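Local atomic coordinates of probable ribose-5-phosphate isomerase B (Mycoplasma genitalium, PDB entry 6MU0), a protein that probably catalyses the interconversion of ribulose 5-phosphate and ribose 5-phosphate in the non-oxidative stage of the pentose phosphate pathway. Residues L94-V99 with D111-L116; A105-H110 with D133-A138; N12-S17 with D69-I74; V60-K65 with N88-V93. One frame throughout, in Å; residues are numbered along the deposited sequence.

Contact 1 (L94-V99 with D111-L116)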
loop_
_atom_site.group_PDB
_atom_site.type_symbol
_atom_site.label_atom_id
_atom_site.label_comp_id
_atom_site.label_asym_id
_atom_site.label_seq_id
_atom_site.Cartn_x
_atom_site.Cartn_y
_atom_site.Cartn_z
ATOM N N LEU A 94 2.440 8.207 1.486
ATOM C CA LEU A 94 3.590 7.980 0.617
ATOM C C LEU A 94 3.369 6.599 0.008
ATOM O O LEU A 94 3.543 5.581 0.683
ATOM C CB LEU A 94 4.880 8.052 1.427
ATOM C CG LEU A 94 5.185 9.423 2.043
ATOM C CD1 LEU A 94 6.341 9.274 3.022
ATOM C CD2 LEU A 94 5.494 10.465 0.971
ATOM N N ALA A 95 2.948 6.558 -1.254
ATOM C CA ALA A 95 2.528 5.318 -1.892
ATOM C C ALA A 95 3.560 4.872 -2.921
ATOM O O ALA A 95 3.928 5.643 -3.818
ATOM C CB ALA A 95 1.158 5.480 -2.551
ATOM N N ALA A 96 4.021 3.628 -2.782
ATOM C CA ALA A 96 5.079 3.065 -3.607
ATOM C C ALA A 96 4.534 1.928 -4.453
ATOM O O ALA A 96 3.945 0.980 -3.923
ATOM C CB ALA A 96 6.185 2.498 -2.720
ATOM N N LEU A 97 4.776 2.001 -5.757
ATOM C CA LEU A 97 4.409 0.934 -6.678
ATOM C C LEU A 97 5.579 -0.039 -6.780
ATOM O O LEU A 97 6.683 0.342 -7.185
ATOM C CB LEU A 97 4.044 1.508 -8.047
ATOM C CG LEU A 97 3.762 0.495 -9.162
ATOM C CD1 LEU A 97 2.795 -0.595 -8.722
ATOM C CD2 LEU A 97 3.235 1.197 -10.409
ATOM N N VAL A 98 5.337 -1.290 -6.398
ATOM C CA VAL A 98 6.365 -2.324 -6.403
ATOM C C VAL A 98 5.843 -3.501 -7.213
ATOM O O VAL A 98 4.789 -4.061 -6.887
ATOM C CB VAL A 98 6.734 -2.780 -4.981
ATOM C CG1 VAL A 98 7.779 -3.876 -5.035
ATOM C CG2 VAL A 98 7.216 -1.614 -4.130
ATOM N N VAL A 99 6.598 -3.894 -8.244
ATOM C CA VAL A 99 6.255 -5.023 -9.099
ATOM C C VAL A 99 7.315 -6.117 -9.081
ATOM O O VAL A 99 7.196 -7.094 -9.815
ATOM C CB VAL A 99 5.896 -4.595 -10.537
ATOM C CG1 VAL A 99 4.631 -3.757 -10.529
ATOM C CG2 VAL A 99 7.054 -3.857 -11.214
ATOM N N ASP A 111 12.098 5.099 0.931
ATOM C CA ASP A 111 10.973 5.983 0.661
ATOM C C ASP A 111 9.978 6.082 1.807
ATOM O O ASP A 111 9.030 6.867 1.705
ATOM C CB ASP A 111 10.223 5.525 -0.598
ATOM C CG ASP A 111 11.126 5.345 -1.781
ATOM O OD1 ASP A 111 11.575 6.351 -2.348
ATOM O OD2 ASP A 111 11.378 4.186 -2.156
ATOM N N ASN A 112 10.157 5.299 2.872
ATOM C CA ASN A 112 9.256 5.303 4.028
ATOM C C ASN A 112 7.792 5.153 3.619
ATOM O O ASN A 112 6.897 5.749 4.216
ATOM C CB ASN A 112 9.447 6.540 4.906
ATOM C CG ASN A 112 8.902 6.338 6.295
ATOM O OD1 ASN A 112 8.802 5.206 6.767
ATOM N ND2 ASN A 112 8.537 7.430 6.959
ATOM N N ALA A 113 7.536 4.350 2.591
ATOM C CA ALA A 113 6.175 4.270 2.082
ATOM C C ALA A 113 5.234 3.749 3.158
ATOM O O ALA A 113 5.570 2.827 3.902
ATOM C CB ALA A 113 6.127 3.334 0.878
ATOM N N ASN A 114 4.043 4.338 3.235
ATOM C CA ASN A 114 2.992 3.784 4.077
ATOM C C ASN A 114 1.851 3.164 3.286
ATOM O O ASN A 114 0.918 2.631 3.895
ATOM C CB ASN A 114 2.491 4.786 5.128
ATOM C CG ASN A 114 2.043 6.102 4.528
ATOM O OD1 ASN A 114 1.744 6.197 3.335
ATOM N ND2 ASN A 114 1.989 7.136 5.361
ATOM N N VAL A 115 1.926 3.178 1.953
ATOM C CA VAL A 115 0.978 2.479 1.102
ATOM C C VAL A 115 1.769 1.743 0.030
ATOM O O VAL A 115 2.620 2.339 -0.648
ATOM C CB VAL A 115 -0.063 3.428 0.478
ATOM C CG1 VAL A 115 -0.926 2.701 -0.554
ATOM C CG2 VAL A 115 -0.952 4.046 1.562
ATOM N N LEU A 116 1.505 0.446 -0.094
ATOM C CA LEU A 116 2.134 -0.431 -1.066
ATOM C C LEU A 116 1.127 -0.688 -2.177
ATOM O O LEU A 116 0.011 -1.148 -1.910
ATOM C CB LEU A 116 2.502 -1.742 -0.371
ATOM C CG LEU A 116 3.037 -2.858 -1.259
ATOM C CD1 LEU A 116 4.362 -2.471 -1.895
ATOM C CD2 LEU A 116 3.172 -4.127 -0.425
#
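The carbonyl oxygen of Leu94 is gripped by two successive amides: Asn114 N donates to it at 2.9 Å, in the plane of the carbonyl, and Val115 N at 3.2 Å from above that plane. The side chain of Asn114 then returns the favour. Its CG lies between the backbone N and the carbonyl carbon (chi1 54°), and OD1 takes the Leu94 N-H in an almost straight bond, 2.8 Å from N to OD1 with an angle of 175° at the hydrogen. Both polar groups of one residue are thus met by a single asparagine and its successor. Beyond this clasp the chains run as parallel strands, and Ala96 N bonds to Val115 O at 2.9 Å. Side chains alternate between the sheet faces: Ala95 CB meets Val115 CB on one, while on the other Ala96 CB rests on Ala113 CB at 3.7 Å and Val98 CG2 reaches Leu116 CD1. Strands 95-97 and 115-117, joined through helix 101-109, form a beta-alpha-beta unit of the Rossmann-like fold. Asp111, which probably contributes to the ribulose 5-phosphate site, precedes the second strand. Because Asn114 ND2 also bonds to Gly92 O and Ser68 O, the amide is held from both ends and its rotation is set, which probably helps to align strand 95-97, outermost within this chain.

Contact 2 (A105-H110 with D133-A138)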
loop_
_atom_site.group_PDB
_atom_site.type_symbol
_atom_site.label_atom_id
_atom_site.label_comp_id
_atom_site.label_asym_id
_atom_site.label_seq_id
_atom_site.Cartn_x
_atom_site.Cartn_y
_atom_site.Cartn_z
ATOM N N ALA A 105 11.799 -4.059 -0.412
ATOM C CA ALA A 105 12.352 -3.518 0.824
ATOM C C ALA A 105 12.723 -2.050 0.672
ATOM O O ALA A 105 12.533 -1.261 1.604
ATOM C CB ALA A 105 13.563 -4.341 1.263
ATOM N N LEU A 106 13.253 -1.664 -0.495
ATOM C CA LEU A 106 13.691 -0.287 -0.709
ATOM C C LEU A 106 12.545 0.702 -0.567
ATOM O O LEU A 106 12.763 1.843 -0.145
ATOM C CB LEU A 106 14.340 -0.132 -2.081
ATOM C CG LEU A 106 15.777 -0.632 -2.167
ATOM C CD1 LEU A 106 16.195 -0.764 -3.619
ATOM C CD2 LEU A 106 16.725 0.302 -1.414
ATOM N N ALA A 107 11.322 0.294 -0.924
ATOM C CA ALA A 107 10.179 1.193 -0.798
ATOM C C ALA A 107 9.981 1.632 0.643
ATOM O O ALA A 107 9.519 2.749 0.894
ATOM C CB ALA A 107 8.915 0.510 -1.315
ATOM N N ARG A 108 10.310 0.765 1.598
ATOM C CA ARG A 108 10.293 1.108 3.013
ATOM C C ARG A 108 11.605 1.769 3.437
ATOM O O ARG A 108 11.601 2.826 4.075
ATOM C CB ARG A 108 10.073 -0.180 3.814
ATOM C CG ARG A 108 9.420 0.008 5.161
ATOM C CD ARG A 108 7.903 -0.004 5.056
ATOM N NE ARG A 108 7.297 0.281 6.350
ATOM C CZ ARG A 108 7.046 -0.635 7.281
ATOM N NH1 ARG A 108 6.494 -0.274 8.430
ATOM N NH2 ARG A 108 7.345 -1.913 7.070
ATOM N N GLN A 109 12.733 1.148 3.076
ATOM C CA GLN A 109 14.045 1.569 3.567
ATOM C C GLN A 109 14.374 2.999 3.163
ATOM O O GLN A 109 14.872 3.786 3.981
ATOM C CB GLN A 109 15.115 0.611 3.039
ATOM C CG GLN A 109 15.049 -0.780 3.636
ATOM C CD GLN A 109 15.847 -1.798 2.841
ATOM O OE1 GLN A 109 16.155 -1.583 1.670
ATOM N NE2 GLN A 109 16.179 -2.921 3.478
ATOM N N HIS A 110 14.152 3.336 1.889
ATOM C CA HIS A 110 14.467 4.666 1.378
ATOM C C HIS A 110 13.262 5.592 1.351
ATOM O O HIS A 110 13.381 6.768 1.703
ATOM C CB HIS A 110 15.025 4.585 -0.046
ATOM C CG HIS A 110 16.411 4.047 -0.124
ATOM N ND1 HIS A 110 17.202 4.210 -1.240
ATOM C CD2 HIS A 110 17.156 3.358 0.773
ATOM C CE1 HIS A 110 18.373 3.637 -1.029
ATOM N NE2 HIS A 110 18.373 3.118 0.186
ATOM N N ASP A 133 5.579 -9.359 2.015
ATOM C CA ASP A 133 6.360 -9.798 3.168
ATOM C C ASP A 133 7.624 -8.961 3.339
ATOM O O ASP A 133 7.970 -8.568 4.461
ATOM C CB ASP A 133 6.723 -11.279 3.035
ATOM C CG ASP A 133 5.559 -12.217 3.353
ATOM O OD1 ASP A 133 4.526 -11.767 3.899
ATOM O OD2 ASP A 133 5.695 -13.420 3.052
ATOM N N ASP A 134 8.335 -8.685 2.242
ATOM C CA ASP A 134 9.583 -7.935 2.362
ATOM C C ASP A 134 9.325 -6.472 2.700
ATOM O O ASP A 134 10.101 -5.854 3.438
ATOM C CB ASP A 134 10.432 -8.079 1.100
ATOM C CG ASP A 134 11.807 -8.664 1.393
ATOM O OD1 ASP A 134 11.984 -9.274 2.473
ATOM O OD2 ASP A 134 12.721 -8.501 0.559
ATOM N N PHE A 135 8.237 -5.906 2.172
ATOM C CA PHE A 135 7.855 -4.542 2.521
ATOM C C PHE A 135 7.564 -4.422 4.012
ATOM O O PHE A 135 8.018 -3.477 4.667
ATOM C CB PHE A 135 6.631 -4.157 1.690
ATOM C CG PHE A 135 6.123 -2.766 1.941
ATOM C CD1 PHE A 135 6.670 -1.689 1.267
ATOM C CD2 PHE A 135 5.073 -2.537 2.815
ATOM C CE1 PHE A 135 6.192 -0.412 1.467
ATOM C CE2 PHE A 135 4.593 -1.258 3.027
ATOM C CZ PHE A 135 5.157 -0.194 2.353
ATOM N N LEU A 136 6.835 -5.392 4.571
ATOM C CA LEU A 136 6.481 -5.331 5.986
ATOM C C LEU A 136 7.675 -5.608 6.890
ATOM O O LEU A 136 7.759 -5.048 7.989
ATOM C CB LEU A 136 5.349 -6.313 6.285
ATOM C CG LEU A 136 4.013 -5.947 5.644
ATOM C CD1 LEU A 136 2.995 -7.033 5.876
ATOM C CD2 LEU A 136 3.513 -4.625 6.196
ATOM N N LYS A 137 8.600 -6.464 6.453
ATOM C CA LYS A 137 9.772 -6.797 7.256
ATOM C C LYS A 137 10.810 -5.681 7.259
ATOM O O LYS A 137 11.558 -5.540 8.232
ATOM C CB LYS A 137 10.399 -8.089 6.725
ATOM C CG LYS A 137 11.545 -8.639 7.556
ATOM C CD LYS A 137 12.062 -9.943 6.968
ATOM C CE LYS A 137 13.195 -10.522 7.802
ATOM N NZ LYS A 137 13.703 -11.803 7.235
ATOM N N ALA A 138 10.879 -4.894 6.190
ATOM C CA ALA A 138 11.881 -3.853 6.072
ATOM C C ALA A 138 11.572 -2.698 7.023
ATOM O O ALA A 138 10.441 -2.516 7.479
ATOM C CB ALA A 138 11.924 -3.339 4.633
HETATM O O HOH W 1 13.171 -6.499 -1.294
#
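Arg108 of helix 101-109 and Phe135 of helix 125-137 form the close-packed part of this contact. With CG anti to the backbone N (chi1 -153°) and the chain bent at chi2, Arg108 lays CD over one face of the Phe135 ring, 4.0 Å from the centroid and displaced toward the rim, a CH-pi contact. Ala107 CB approaches the same ring at its edge, 4.0 Å from CE1. From above the ring, the guanidinium, tilted 25° from the ring plane, lets Arg108 NH2 donate to Phe135 O at 2.9 Å, with the acceptor in the guanidinium plane, and add a weak bond to Leu136 O. Arg108 was modelled in two conformers, so the grip described belongs to one of them. Nearby, Ala138 CB meets Arg108 CB at 3.8 Å and Ala105 CB at 3.9 Å; the two alanine methyls suit the short helical segments, whose axes approach to 7.8 Å and cross at -23°. The other margin is looser and wet: one water accepts from Ala105 N and donates to Asp134 OD2, 2.8 Å from its oxygen. His110, probably the proton donor of the reaction, stacks on His145. Carbonyls in the last turn of a helix have few amides of their own helix to bond, and the guanidinium supplies donors there; its positive charge would probably also be favoured by the negative end of the helix dipole.

Contact 3 (N12-S17 with D69-I74)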
loop_
_atom_site.group_PDB
_atom_site.type_symbol
_atom_site.label_atom_id
_atom_site.label_comp_id
_atom_site.label_asym_id
_atom_site.label_seq_id
_atom_site.Cartn_x
_atom_site.Cartn_y
_atom_site.Cartn_z
ATOM N N ASN A 12 -2.905 -0.897 12.113
ATOM C CA ASN A 12 -3.802 -1.547 11.173
ATOM C C ASN A 12 -3.225 -1.476 9.766
ATOM O O ASN A 12 -2.577 -0.493 9.392
ATOM C CB ASN A 12 -5.171 -0.866 11.184
ATOM C CG ASN A 12 -5.980 -1.208 12.416
ATOM O OD1 ASN A 12 -6.177 -2.376 12.722
ATOM N ND2 ASN A 12 -6.459 -0.190 13.124
ATOM N N ILE A 13 -3.482 -2.532 8.997
ATOM C CA ILE A 13 -3.208 -2.575 7.562
ATOM C C ILE A 13 -4.548 -2.562 6.843
ATOM O O ILE A 13 -5.372 -3.464 7.040
ATOM C CB ILE A 13 -2.414 -3.830 7.169
ATOM C CG1 ILE A 13 -1.094 -3.898 7.941
ATOM C CG2 ILE A 13 -2.166 -3.855 5.654
ATOM C CD1 ILE A 13 -0.307 -5.178 7.698
ATOM N N PHE A 14 -4.769 -1.550 6.011
ATOM C CA PHE A 14 -5.994 -1.419 5.232
ATOM C C PHE A 14 -5.704 -1.867 3.807
ATOM O O PHE A 14 -4.723 -1.422 3.205
ATOM C CB PHE A 14 -6.460 0.038 5.235
ATOM C CG PHE A 14 -6.745 0.567 6.615
ATOM C CD1 PHE A 14 -7.997 0.381 7.198
ATOM C CD2 PHE A 14 -5.759 1.209 7.355
ATOM C CE1 PHE A 14 -8.269 0.850 8.475
ATOM C CE2 PHE A 14 -6.035 1.681 8.636
ATOM C CZ PHE A 14 -7.285 1.493 9.189
ATOM N N ILE A 15 -6.553 -2.735 3.264
ATOM C CA ILE A 15 -6.336 -3.298 1.936
ATOM C C ILE A 15 -7.588 -3.124 1.089
ATOM O O ILE A 15 -8.714 -3.297 1.567
ATOM C CB ILE A 15 -5.879 -4.775 2.003
ATOM C CG1 ILE A 15 -5.498 -5.295 0.613
ATOM C CG2 ILE A 15 -6.912 -5.666 2.667
ATOM C CD1 ILE A 15 -4.711 -6.597 0.641
ATOM N N ALA A 16 -7.385 -2.780 -0.180
ATOM C CA ALA A 16 -8.474 -2.683 -1.136
ATOM C C ALA A 16 -7.927 -2.913 -2.539
ATOM O O ALA A 16 -6.715 -2.935 -2.765
ATOM C CB ALA A 16 -9.210 -1.346 -1.042
ATOM N N SER A 17 -8.841 -3.052 -3.493
ATOM C CA SER A 17 -8.464 -3.240 -4.886
ATOM C C SER A 17 -9.554 -2.642 -5.757
ATOM O O SER A 17 -10.547 -2.108 -5.260
ATOM C CB SER A 17 -8.292 -4.729 -5.204
ATOM O OG SER A 17 -9.531 -5.419 -5.191
ATOM N N ASP A 69 1.937 7.588 10.545
ATOM C CA ASP A 69 3.194 7.121 11.101
ATOM C C ASP A 69 3.141 5.673 11.565
ATOM O O ASP A 69 4.186 5.126 11.931
ATOM C CB ASP A 69 3.611 8.014 12.280
ATOM C CG ASP A 69 2.582 8.035 13.408
ATOM O OD1 ASP A 69 1.391 7.748 13.162
ATOM O OD2 ASP A 69 2.976 8.340 14.556
ATOM N N LYS A 70 1.963 5.043 11.559
ATOM C CA LYS A 70 1.832 3.679 12.066
ATOM C C LYS A 70 1.057 2.757 11.128
ATOM O O LYS A 70 1.466 1.618 10.896
ATOM C CB LYS A 70 1.160 3.679 13.444
ATOM N N ASP A 71 -0.079 3.216 10.617
ATOM C CA ASP A 71 -0.909 2.349 9.802
ATOM C C ASP A 71 -0.346 2.246 8.390
ATOM O O ASP A 71 0.422 3.096 7.930
ATOM C CB ASP A 71 -2.347 2.864 9.772
ATOM C CG ASP A 71 -3.091 2.626 11.081
ATOM O OD1 ASP A 71 -2.557 1.950 11.995
ATOM O OD2 ASP A 71 -4.232 3.122 11.189
ATOM N N LEU A 72 -0.727 1.173 7.705
ATOM C CA LEU A 72 -0.254 0.918 6.355
ATOM C C LEU A 72 -1.435 0.599 5.454
ATOM O O LEU A 72 -2.495 0.164 5.912
ATOM C CB LEU A 72 0.736 -0.253 6.328
ATOM C CG LEU A 72 1.995 -0.077 7.179
ATOM C CD1 LEU A 72 2.761 -1.380 7.227
ATOM C CD2 LEU A 72 2.879 1.037 6.644
ATOM N N GLY A 73 -1.224 0.812 4.162
ATOM C CA GLY A 73 -2.203 0.442 3.161
ATOM C C GLY A 73 -1.595 -0.459 2.107
ATOM O O GLY A 73 -0.400 -0.391 1.816
ATOM N N ILE A 74 -2.448 -1.314 1.540
ATOM C CA ILE A 74 -2.107 -2.140 0.387
ATOM C C ILE A 74 -3.212 -1.941 -0.641
ATOM O O ILE A 74 -4.398 -2.099 -0.325
ATOM C CB ILE A 74 -1.951 -3.632 0.749
ATOM C CG1 ILE A 74 -0.839 -3.823 1.783
ATOM C CG2 ILE A 74 -1.677 -4.463 -0.502
ATOM C CD1 ILE A 74 -0.733 -5.242 2.342
HETATM O O HOH W 2 -5.997 2.563 13.035
#
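Asp71 leans across to Asn12 and Phe14 at the start of two parallel strands, and its atoms meet these two residues in turn. CB lies 3.4 Å from Asn12 O. CG, anti to the carbonyl carbon (chi1 -74°), stands beside the backbone N, 3.6 Å from Asn12 O. OD1 receives the N-H of Asn12 at 2.9 Å, in a bond that is nearly straight (178°) although the donor stands above the carboxylate plane. OD2 touches the edge of the Phe14 ring, 3.4 Å from CE2 and in the ring plane, with ring and carboxylate planes turned 62° from each other; it also takes a bond from a water, 2.6 Å away, which accepts in turn from Asn12 ND2. A buried carboxylate is therefore supplied with a backbone amide, a water and the slightly positive rim of an aromatic ring. From there the parallel ladder takes over: Leu72 N to Asn12 O, Phe14 N to Leu72 O, Ile74 N to Phe14 O and Ala16 N to Ile74 O. On the isoleucine face Ile74 CD1 meets Ile13 CG2 at 3.9 Å, and Ile74 CG2 meets Ile15 CD1 at the same distance. Gly73 is the bridge partner of Phe14, whose side chain lies on the other face. The strands belong to the five-stranded parallel sheet of the Rossmann-like fold. Strand 12-16 has strand 38-41 at its other edge; helix 22-34 packs on Ile15 and Ile74, while helix 53-66 covers the face bearing Phe14 and Ala16.

Contact 4 (V60-K65 with N88-V93)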
loop_
_atom_site.group_PDB
_atom_site.type_symbol
_atom_site.label_atom_id
_atom_site.label_comp_id
_atom_site.label_asym_id
_atom_site.label_seq_id
_atom_site.Cartn_x
_atom_site.Cartn_y
_atom_site.Cartn_z
ATOM N N VAL A 60 -8.639 3.443 1.352
ATOM C CA VAL A 60 -7.437 3.034 2.072
ATOM C C VAL A 60 -6.619 4.249 2.483
ATOM O O VAL A 60 -6.185 4.369 3.634
ATOM C CB VAL A 60 -6.604 2.073 1.202
ATOM C CG1 VAL A 60 -5.192 1.933 1.752
ATOM C CG2 VAL A 60 -7.275 0.719 1.112
ATOM N N ALA A 61 -6.352 5.144 1.529
ATOM C CA ALA A 61 -5.441 6.247 1.797
ATOM C C ALA A 61 -6.002 7.198 2.848
ATOM O O ALA A 61 -5.249 7.717 3.682
ATOM C CB ALA A 61 -5.122 6.983 0.502
ATOM N N ASP A 62 -7.316 7.439 2.833
ATOM C CA ASP A 62 -7.903 8.293 3.859
ATOM C C ASP A 62 -7.771 7.679 5.248
ATOM O O ASP A 62 -7.645 8.413 6.231
ATOM C CB ASP A 62 -9.364 8.612 3.531
ATOM C CG ASP A 62 -9.512 9.707 2.481
ATOM O OD1 ASP A 62 -8.591 10.538 2.324
ATOM O OD2 ASP A 62 -10.572 9.746 1.821
ATOM N N LYS A 63 -7.791 6.344 5.357
ATOM C CA LYS A 63 -7.537 5.714 6.652
ATOM C C LYS A 63 -6.083 5.892 7.068
ATOM O O LYS A 63 -5.793 6.253 8.217
ATOM C CB LYS A 63 -7.905 4.229 6.616
ATOM C CG LYS A 63 -9.388 3.943 6.598
ATOM C CD LYS A 63 -10.036 4.293 7.925
ATOM C CE LYS A 63 -11.486 3.843 7.951
ATOM N NZ LYS A 63 -12.133 4.168 9.248
ATOM N N VAL A 64 -5.147 5.624 6.151
ATOM C CA VAL A 64 -3.732 5.771 6.477
ATOM C C VAL A 64 -3.426 7.201 6.904
ATOM O O VAL A 64 -2.663 7.428 7.847
ATOM C CB VAL A 64 -2.858 5.289 5.302
ATOM C CG1 VAL A 64 -1.388 5.601 5.548
ATOM C CG2 VAL A 64 -3.064 3.800 5.096
ATOM N N LYS A 65 -4.057 8.182 6.245
ATOM C CA LYS A 65 -3.869 9.594 6.577
ATOM C C LYS A 65 -4.118 9.890 8.055
ATOM O O LYS A 65 -3.483 10.788 8.617
ATOM C CB LYS A 65 -4.798 10.441 5.702
ATOM C CG LYS A 65 -4.971 11.902 6.101
ATOM C CD LYS A 65 -5.899 12.600 5.111
ATOM C CE LYS A 65 -6.163 14.048 5.475
ATOM N NZ LYS A 65 -7.050 14.692 4.464
ATOM N N ASN A 88 -1.322 8.841 -3.537
ATOM C CA ASN A 88 -0.361 9.910 -3.297
ATOM C C ASN A 88 -1.000 11.295 -3.269
ATOM O O ASN A 88 -0.368 12.233 -2.780
ATOM C CB ASN A 88 0.784 9.849 -4.316
ATOM C CG ASN A 88 1.862 8.865 -3.916
ATOM O OD1 ASN A 88 2.356 8.904 -2.786
ATOM N ND2 ASN A 88 2.237 7.977 -4.835
ATOM N N LYS A 89 -2.239 11.450 -3.747
ATOM C CA LYS A 89 -2.912 12.733 -3.592
ATOM C C LYS A 89 -3.284 13.017 -2.143
ATOM O O LYS A 89 -3.550 14.172 -1.802
ATOM C CB LYS A 89 -4.180 12.798 -4.448
ATOM C CG LYS A 89 -3.961 12.685 -5.939
ATOM C CD LYS A 89 -3.064 13.798 -6.438
ATOM C CE LYS A 89 -2.798 13.694 -7.931
ATOM N NZ LYS A 89 -1.902 14.803 -8.364
ATOM N N VAL A 90 -3.306 12.003 -1.288
ATOM C CA VAL A 90 -3.821 12.123 0.069
ATOM C C VAL A 90 -2.717 12.621 0.995
ATOM O O VAL A 90 -1.580 12.131 0.955
ATOM C CB VAL A 90 -4.401 10.776 0.533
ATOM C CG1 VAL A 90 -4.925 10.874 1.953
ATOM C CG2 VAL A 90 -5.501 10.333 -0.426
ATOM N N LYS A 91 -3.058 13.596 1.837
ATOM C CA LYS A 91 -2.092 14.182 2.757
ATOM C C LYS A 91 -1.509 13.126 3.682
ATOM O O LYS A 91 -2.236 12.326 4.280
ATOM C CB LYS A 91 -2.775 15.257 3.598
ATOM C CG LYS A 91 -3.215 16.469 2.804
ATOM C CD LYS A 91 -2.027 17.275 2.303
ATOM C CE LYS A 91 -2.475 18.460 1.458
ATOM N NZ LYS A 91 -3.143 18.015 0.206
ATOM N N GLY A 92 -0.182 13.132 3.805
ATOM C CA GLY A 92 0.504 12.217 4.686
ATOM C C GLY A 92 0.757 10.849 4.102
ATOM O O GLY A 92 1.432 10.033 4.745
ATOM N N VAL A 93 0.245 10.565 2.918
ATOM C CA VAL A 93 0.427 9.259 2.304
ATOM C C VAL A 93 1.657 9.277 1.409
ATOM O O VAL A 93 1.905 10.240 0.674
ATOM C CB VAL A 93 -0.842 8.840 1.538
ATOM C CG1 VAL A 93 -0.584 7.593 0.696
ATOM C CG2 VAL A 93 -1.968 8.597 2.526
HETATM O O HOH W 3 -1.885 12.829 7.163
#
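The carboxylate of Asp62 is met by Val90 at its OD1 tip and not over a face: Val90 CG1 lies 3.7 Å from OD1, beyond the oxygen and about 25° from the carboxylate plane, the two side chains crossing at about a right angle. In the peptide plane of Lys91 it is likewise the oxygen that is approached, by Lys65 CG at 3.3 Å. The setting is helix 53-66 of a Rossmann-like alpha/beta fold, packed against the type II beta turn Val90-Val93 that carries the chain from helix 81-88 into strand 95-97. Gly92 occupies the third position of that turn with positive phi (83°), where a side chain would strike the preceding carbonyl oxygen, and Val93 N bonds back to Val90 O. The valines that frame the turn carry the apolar contact. Val90 CG2, anti to the carbonyl carbon, presses on Ala61 CB at 3.5 Å, tighter than usual for two carbons, and Val93 CG2 lies 4.1 Å from Ala61 CB. Val64 CG1 adds a more distant contact with Val93 CG2. Outward, Lys65 extends with CG anti to the backbone N (chi1 167°); its CD touches Val90 CG1 at 3.7 Å, and it lies side by side with Lys91, pointing the same way. Lys65 NZ and Lys91 NZ, of like charge, stay 6.7 Å apart. The backbones themselves are joined by a water, which donates to Lys65 O at 3.0 Å and to Lys91 O at 2.9 Å.

From the N terminus, strand 12-16 opens contact 3, and helix 53-66 enters contact 4 before strand 72-75 closes contact 3; residues 88-93 then close contact 4, so the two loops cross. Contacts 1 and 2 cross in the same way: strand 95-97 opens contact 1, helix 101-109 opens contact 2, strand 115-117 closes the first and helix 125-137 the second. Contacts 3 and 4 both close before contacts 1 and 2 open. The halves join at the centre of the sheet, where Gly73 of contact 3 bonds through its backbone to Asn114 and Leu116 of contact 1. Contact 4 links to contact 1 through Asn88 and Gly92, whereas contacts 2 and 4 do not touch.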